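Local coordinates for adenosine monophosphate-protein transferase (Sulfolobus tokodaii, PDB 2EKM) that is of unestablished function but belongs to the adenosine-specific kinase family and probably acts on an adenosine compound, at residues Arg9-Glu14 and Ala71-Leu76; Glu34-Ser39 and Phe45-Cys50. One frame throughout, in Å; residues are numbered along the deposited sequence.

Interaction 1 of 2, residues Arg9-Glu14 and Ala71-Leu76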
loop_
_atom_site.group_PDB
_atom_site.type_symbol
_atom_site.label_atom_id
_atom_site.label_comp_id
_atom_site.label_asym_id
_atom_site.label_seq_id
_atom_site.Cartn_x
_atom_site.Cartn_y
_atom_site.Cartn_z
ATOM N N ARG A 9 6.960 19.377 0.637
ATOM C CA ARG A 9 7.988 19.193 1.655
ATOM C C ARG A 9 7.323 18.955 3.005
ATOM O O ARG A 9 6.538 19.781 3.469
ATOM C CB ARG A 9 8.889 20.430 1.742
ATOM C CG ARG A 9 9.819 20.449 2.963
ATOM C CD ARG A 9 10.758 19.244 2.998
ATOM N NE ARG A 9 11.679 19.236 1.862
ATOM C CZ ARG A 9 12.458 18.207 1.534
ATOM N NH1 ARG A 9 12.433 17.096 2.259
ATOM N NH2 ARG A 9 13.249 18.285 0.473
ATOM N N VAL A 10 7.639 17.825 3.629
ATOM C CA VAL A 10 7.071 17.479 4.927
ATOM C C VAL A 10 8.043 17.833 6.048
ATOM O O VAL A 10 9.170 17.341 6.074
ATOM C CB VAL A 10 6.745 15.965 5.001
ATOM C CG1 VAL A 10 6.305 15.589 6.415
ATOM C CG2 VAL A 10 5.647 15.621 3.995
ATOM N N GLU A 11 7.614 18.692 6.970
ATOM C CA GLU A 11 8.483 19.079 8.075
ATOM C C GLU A 11 8.534 17.981 9.132
ATOM O O GLU A 11 7.503 17.524 9.618
ATOM C CB GLU A 11 8.010 20.391 8.720
ATOM C CG GLU A 11 8.658 20.668 10.086
ATOM C CD GLU A 11 8.255 22.006 10.692
ATOM O OE1 GLU A 11 7.102 22.443 10.489
ATOM O OE2 GLU A 11 9.090 22.617 11.390
ATOM N N ILE A 12 9.745 17.560 9.476
ATOM C CA ILE A 12 9.940 16.531 10.488
ATOM C C ILE A 12 10.952 17.058 11.498
ATOM O O ILE A 12 12.156 16.905 11.316
ATOM C CB ILE A 12 10.491 15.225 9.870
ATOM C CG1 ILE A 12 9.515 14.690 8.821
ATOM C CG2 ILE A 12 10.714 14.185 10.963
ATOM C CD1 ILE A 12 10.040 13.501 8.045
ATOM N N PRO A 13 10.473 17.699 12.574
ATOM C CA PRO A 13 11.380 18.236 13.590
ATOM C C PRO A 13 12.197 17.134 14.251
ATOM O O PRO A 13 11.742 15.995 14.366
ATOM C CB PRO A 13 10.431 18.922 14.572
ATOM C CG PRO A 13 9.279 19.320 13.704
ATOM C CD PRO A 13 9.083 18.092 12.857
ATOM N N GLU A 14 13.407 17.480 14.675
ATOM C CA GLU A 14 14.303 16.538 15.335
ATOM C C GLU A 14 13.575 15.846 16.481
ATOM O O GLU A 14 12.872 16.493 17.253
ATOM C CB GLU A 14 15.523 17.278 15.888
ATOM C CG GLU A 14 16.556 16.384 16.557
ATOM C CD GLU A 14 17.598 17.178 17.329
ATOM O OE1 GLU A 14 17.241 17.770 18.371
ATOM O OE2 GLU A 14 18.770 17.217 16.892
ATOM N N ALA A 71 0.775 17.604 12.370
ATOM C CA ALA A 71 -0.096 16.735 11.580
ATOM C C ALA A 71 -1.080 17.558 10.754
ATOM O O ALA A 71 -1.300 17.276 9.579
ATOM C CB ALA A 71 -0.857 15.779 12.498
ATOM N N GLN A 72 -1.676 18.570 11.379
ATOM C CA GLN A 72 -2.634 19.439 10.698
ATOM C C GLN A 72 -1.984 20.139 9.504
ATOM O O GLN A 72 -2.519 20.137 8.394
ATOM C CB GLN A 72 -3.175 20.495 11.673
ATOM C CG GLN A 72 -4.111 19.950 12.761
ATOM C CD GLN A 72 -4.451 20.990 13.822
ATOM O OE1 GLN A 72 -5.390 20.818 14.602
ATOM N NE2 GLN A 72 -3.677 22.068 13.863
ATOM N N GLN A 73 -0.825 20.742 9.745
ATOM C CA GLN A 73 -0.097 21.459 8.706
ATOM C C GLN A 73 0.260 20.559 7.528
ATOM O O GLN A 73 -0.023 20.887 6.377
ATOM C CB GLN A 73 1.166 22.083 9.306
ATOM C CG GLN A 73 0.856 23.127 10.368
ATOM C CD GLN A 73 2.014 23.385 11.313
ATOM O OE1 GLN A 73 1.879 24.140 12.273
ATOM N NE2 GLN A 73 3.154 22.757 11.052
ATOM N N THR A 74 0.876 19.420 7.819
ATOM C CA THR A 74 1.258 18.484 6.774
ATOM C C THR A 74 0.037 17.990 5.994
ATOM O O THR A 74 0.086 17.872 4.772
ATOM C CB THR A 74 2.042 17.294 7.377
ATOM O OG1 THR A 74 3.281 17.782 7.912
ATOM C CG2 THR A 74 2.337 16.235 6.318
ATOM N N ALA A 75 -1.061 17.719 6.696
ATOM C CA ALA A 75 -2.285 17.255 6.043
ATOM C C ALA A 75 -2.828 18.316 5.087
ATOM O O ALA A 75 -3.330 17.999 4.007
ATOM C CB ALA A 75 -3.340 16.912 7.093
ATOM N N LEU A 76 -2.735 19.579 5.491
ATOM C CA LEU A 76 -3.206 20.679 4.657
ATOM C C LEU A 76 -2.322 20.856 3.425
ATOM O O LEU A 76 -2.812 21.127 2.331
ATOM C CB LEU A 76 -3.215 21.985 5.456
ATOM C CG LEU A 76 -4.396 22.266 6.385
ATOM C CD1 LEU A 76 -4.064 23.464 7.260
ATOM C CD2 LEU A 76 -5.657 22.537 5.562
HETATM O O HOH W 1 4.978 19.945 7.017
HETATM O O HOH W 2 4.828 21.914 9.264
HETATM O O HOH W 3 5.451 24.451 12.236
#

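Interaction 2 of 2, residues Glu34-Ser39 and Phe45-Cys50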
loop_
_atom_site.group_PDB
_atom_site.type_symbol
_atom_site.label_atom_id
_atom_site.label_comp_id
_atom_site.label_asym_id
_atom_site.label_seq_id
_atom_site.Cartn_x
_atom_site.Cartn_y
_atom_site.Cartn_z
ATOM N N GLU A 34 -7.083 5.705 19.526
ATOM C CA GLU A 34 -7.183 4.573 20.434
ATOM C C GLU A 34 -6.030 3.580 20.362
ATOM O O GLU A 34 -5.471 3.202 21.391
ATOM C CB GLU A 34 -8.508 3.840 20.202
ATOM C CG GLU A 34 -9.713 4.568 20.773
ATOM C CD GLU A 34 -11.033 3.882 20.460
ATOM O OE1 GLU A 34 -11.064 2.637 20.370
ATOM O OE2 GLU A 34 -12.048 4.591 20.321
ATOM N N THR A 35 -5.666 3.158 19.154
ATOM C CA THR A 35 -4.597 2.183 19.013
ATOM C C THR A 35 -3.229 2.747 19.414
ATOM O O THR A 35 -2.369 2.013 19.904
ATOM C CB THR A 35 -4.565 1.610 17.567
ATOM O OG1 THR A 35 -3.867 0.355 17.567
ATOM C CG2 THR A 35 -3.893 2.588 16.605
ATOM N N LEU A 36 -3.024 4.048 19.217
ATOM C CA LEU A 36 -1.764 4.672 19.606
ATOM C C LEU A 36 -1.727 4.822 21.131
ATOM O O LEU A 36 -0.717 4.523 21.770
ATOM C CB LEU A 36 -1.613 6.042 18.933
ATOM C CG LEU A 36 -1.431 5.986 17.410
ATOM C CD1 LEU A 36 -1.425 7.388 16.809
ATOM C CD2 LEU A 36 -0.129 5.258 17.098
ATOM N N ALA A 37 -2.840 5.262 21.710
ATOM C CA ALA A 37 -2.938 5.449 23.154
ATOM C C ALA A 37 -2.672 4.156 23.923
ATOM O O ALA A 37 -2.013 4.174 24.963
ATOM C CB ALA A 37 -4.321 5.998 23.522
ATOM N N SER A 38 -3.176 3.034 23.415
ATOM C CA SER A 38 -2.973 1.759 24.098
ATOM C C SER A 38 -1.725 1.005 23.639
ATOM O O SER A 38 -1.530 -0.156 24.001
ATOM C CB SER A 38 -4.215 0.863 23.955
ATOM O OG SER A 38 -4.513 0.575 22.603
ATOM N N SER A 39 -0.874 1.658 22.852
ATOM C CA SER A 39 0.346 1.000 22.392
ATOM C C SER A 39 1.410 1.172 23.471
ATOM O O SER A 39 2.292 0.330 23.631
ATOM C CB SER A 39 0.834 1.602 21.067
ATOM O OG SER A 39 1.304 2.928 21.231
ATOM N N PHE A 45 1.707 11.625 20.567
ATOM C CA PHE A 45 1.310 11.609 19.170
ATOM C C PHE A 45 0.269 12.654 18.786
ATOM O O PHE A 45 -0.434 13.197 19.637
ATOM C CB PHE A 45 0.806 10.206 18.815
ATOM C CG PHE A 45 -0.348 9.737 19.667
ATOM C CD1 PHE A 45 -1.659 10.061 19.328
ATOM C CD2 PHE A 45 -0.122 8.994 20.825
ATOM C CE1 PHE A 45 -2.730 9.649 20.131
ATOM C CE2 PHE A 45 -1.188 8.578 21.636
ATOM C CZ PHE A 45 -2.491 8.909 21.284
ATOM N N GLY A 46 0.209 12.932 17.487
ATOM C CA GLY A 46 -0.741 13.879 16.936
ATOM C C GLY A 46 -1.285 13.255 15.663
ATOM O O GLY A 46 -0.517 12.692 14.878
ATOM N N ILE A 47 -2.594 13.365 15.453
ATOM C CA ILE A 47 -3.249 12.765 14.290
ATOM C C ILE A 47 -4.102 13.741 13.486
ATOM O O ILE A 47 -4.856 14.523 14.055
ATOM C CB ILE A 47 -4.193 11.624 14.727
ATOM C CG1 ILE A 47 -3.428 10.607 15.570
ATOM C CG2 ILE A 47 -4.835 10.971 13.500
ATOM C CD1 ILE A 47 -4.335 9.725 16.418
ATOM N N ALA A 48 -3.995 13.670 12.164
ATOM C CA ALA A 48 -4.791 14.519 11.286
ATOM C C ALA A 48 -5.369 13.631 10.188
ATOM O O ALA A 48 -4.684 12.736 9.685
ATOM C CB ALA A 48 -3.933 15.619 10.678
ATOM N N PHE A 49 -6.628 13.878 9.833
ATOM C CA PHE A 49 -7.318 13.103 8.802
ATOM C C PHE A 49 -8.117 14.024 7.882
ATOM O O PHE A 49 -8.888 14.864 8.346
ATOM C CB PHE A 49 -8.258 12.083 9.456
ATOM C CG PHE A 49 -9.155 11.368 8.483
ATOM C CD1 PHE A 49 -8.624 10.510 7.519
ATOM C CD2 PHE A 49 -10.536 11.548 8.533
ATOM C CE1 PHE A 49 -9.456 9.841 6.625
ATOM C CE2 PHE A 49 -11.380 10.883 7.641
ATOM C CZ PHE A 49 -10.842 10.029 6.687
ATOM N N CYS A 50 -7.941 13.852 6.578
ATOM C CA CYS A 50 -8.635 14.686 5.606
ATOM C C CYS A 50 -10.016 14.184 5.188
ATOM O O CYS A 50 -10.141 13.390 4.253
ATOM C CB CYS A 50 -7.770 14.872 4.357
ATOM S SG CYS A 50 -6.220 15.783 4.623
#

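Interaction 1 of 2, residues Arg9-Glu14 and Ala71-Leu76
The two flat groups here, the carboxylate of E11 and the carboxamide of Q73, lie nearly parallel, with 22° between their planes, yet they do not stack. No atom of the opposite segment lies close over either face; the groups approach by single atoms, E11 OE1 standing 4.0 Å from Q73 NE2. That gap is too wide for a direct hydrogen bond, and two waters bridge it. One donates to E11 OE1 at 3.1 Å and accepts from Q73 NE2 at the same distance. The other sits 2.6 Å from E11 OE1, though its bond to Q73 NE2 is weak. Both side chains run extended beyond CG, and E11 has CG trans to its main-chain nitrogen (chi1 166°), which carries the carboxylate out to the waters on the exposed side.

Beneath this exposed, water-bridged side, V10 and T74 meet at about a right angle. V10 CG1 is 4.0 Å from T74 CG2, an apolar contact at van der Waals distance. A third water joins E11 N to T74 OG1, each at 2.9 Å. T74 OG1 also hydrogen-bonds to Y87 OH, which in turn bonds to E11 O, so a tyrosine and a water both link the 9-14 segment to the helix.

V10 pairs through its backbone with L117; its strand, 4-10, is outermost in the three-stranded sheet within this chain. R9 O accepts from K77 NZ further along helix 65-78. The helix also packs on the five-stranded sheet, A71 and A75 on A48 of strand 44-50 and T74 on V85, placing it between the two sheets.

Interaction 2 of 2, residues Glu34-Ser39 and Phe45-Cys50
The last turn of helix 28-37 approaches the start of strand 44-50 with L36 and F45 as the nearest backbone positions, 7.6 Å between their CA atoms, and no hydrogen bond spans the segments. This helix belongs to a beta-alpha-beta crossover from strand 16-22 to strand 44-50, which run parallel with strand 83-89 between them. The F45 ring fills the interval between helix and strand. L36 CB stands over its centre, 3.6 Å from the centroid and only 7° off the ring normal, the geometry of a CH-pi contact. CG of F45 sits between its own backbone N and carbonyl carbon (chi1 58°), a crowded position that brings the ring beneath the helix. L36 then branches along the strand: its CD1 touches F45 CD1 at 3.7 Å and meets I47 CD1 tip to tip at 3.8 Å. On the far end of the ring, A37 CB is 4.1 Å from F45 CZ.

Just beyond the touching residues, two serines finish the helix. S38 OG and S38 N both donate to E34 O and reach it from opposite faces of the carbonyl plane; the hydroxyl bond is 3.0 Å. L36 O also takes two donors, S39 N and S39 OG, the hydroxyl at 2.6 Å. Each hydroxyl thus adds a second donor to a carbonyl that already holds a backbone amide, i+4 at E34 O and i+3 at L36 O. R99 of helix 93-101 bonds to S38 OG, and E34 OE2 forms a salt bridge with K161 of the second subunit.

The helix-end hydrogen bonds stay within 34-39 and none crosses to the strand. Cohesion across the interface is therefore apolar and depends on shape: methyl and methylene groups fitted against an aromatic face.

How the interactions relate
Interaction 2 is largely buried, with A37 at its more open margin, whereas interaction 1 passes from the buried V10-T74 pair to an exposed, water-bridged side. Their chemistry follows: interaction 2 rests on an aromatic face and branched aliphatics and buries 190 Å², while interaction 1 combines a V10-T74 apolar touch with water bridges and buries 121 Å². They share the five-stranded sheet as a common middle layer. F45 and I47 face helix 28-37, while A48 and C50 of the same strand face helix 65-78, where A48 CB lies 3.9 Å from A75 CB. The strand thus couples the contacts, whose centres are about 15 Å apart; interaction 1 adds the strand 4-10 sheet beyond helix 65-78.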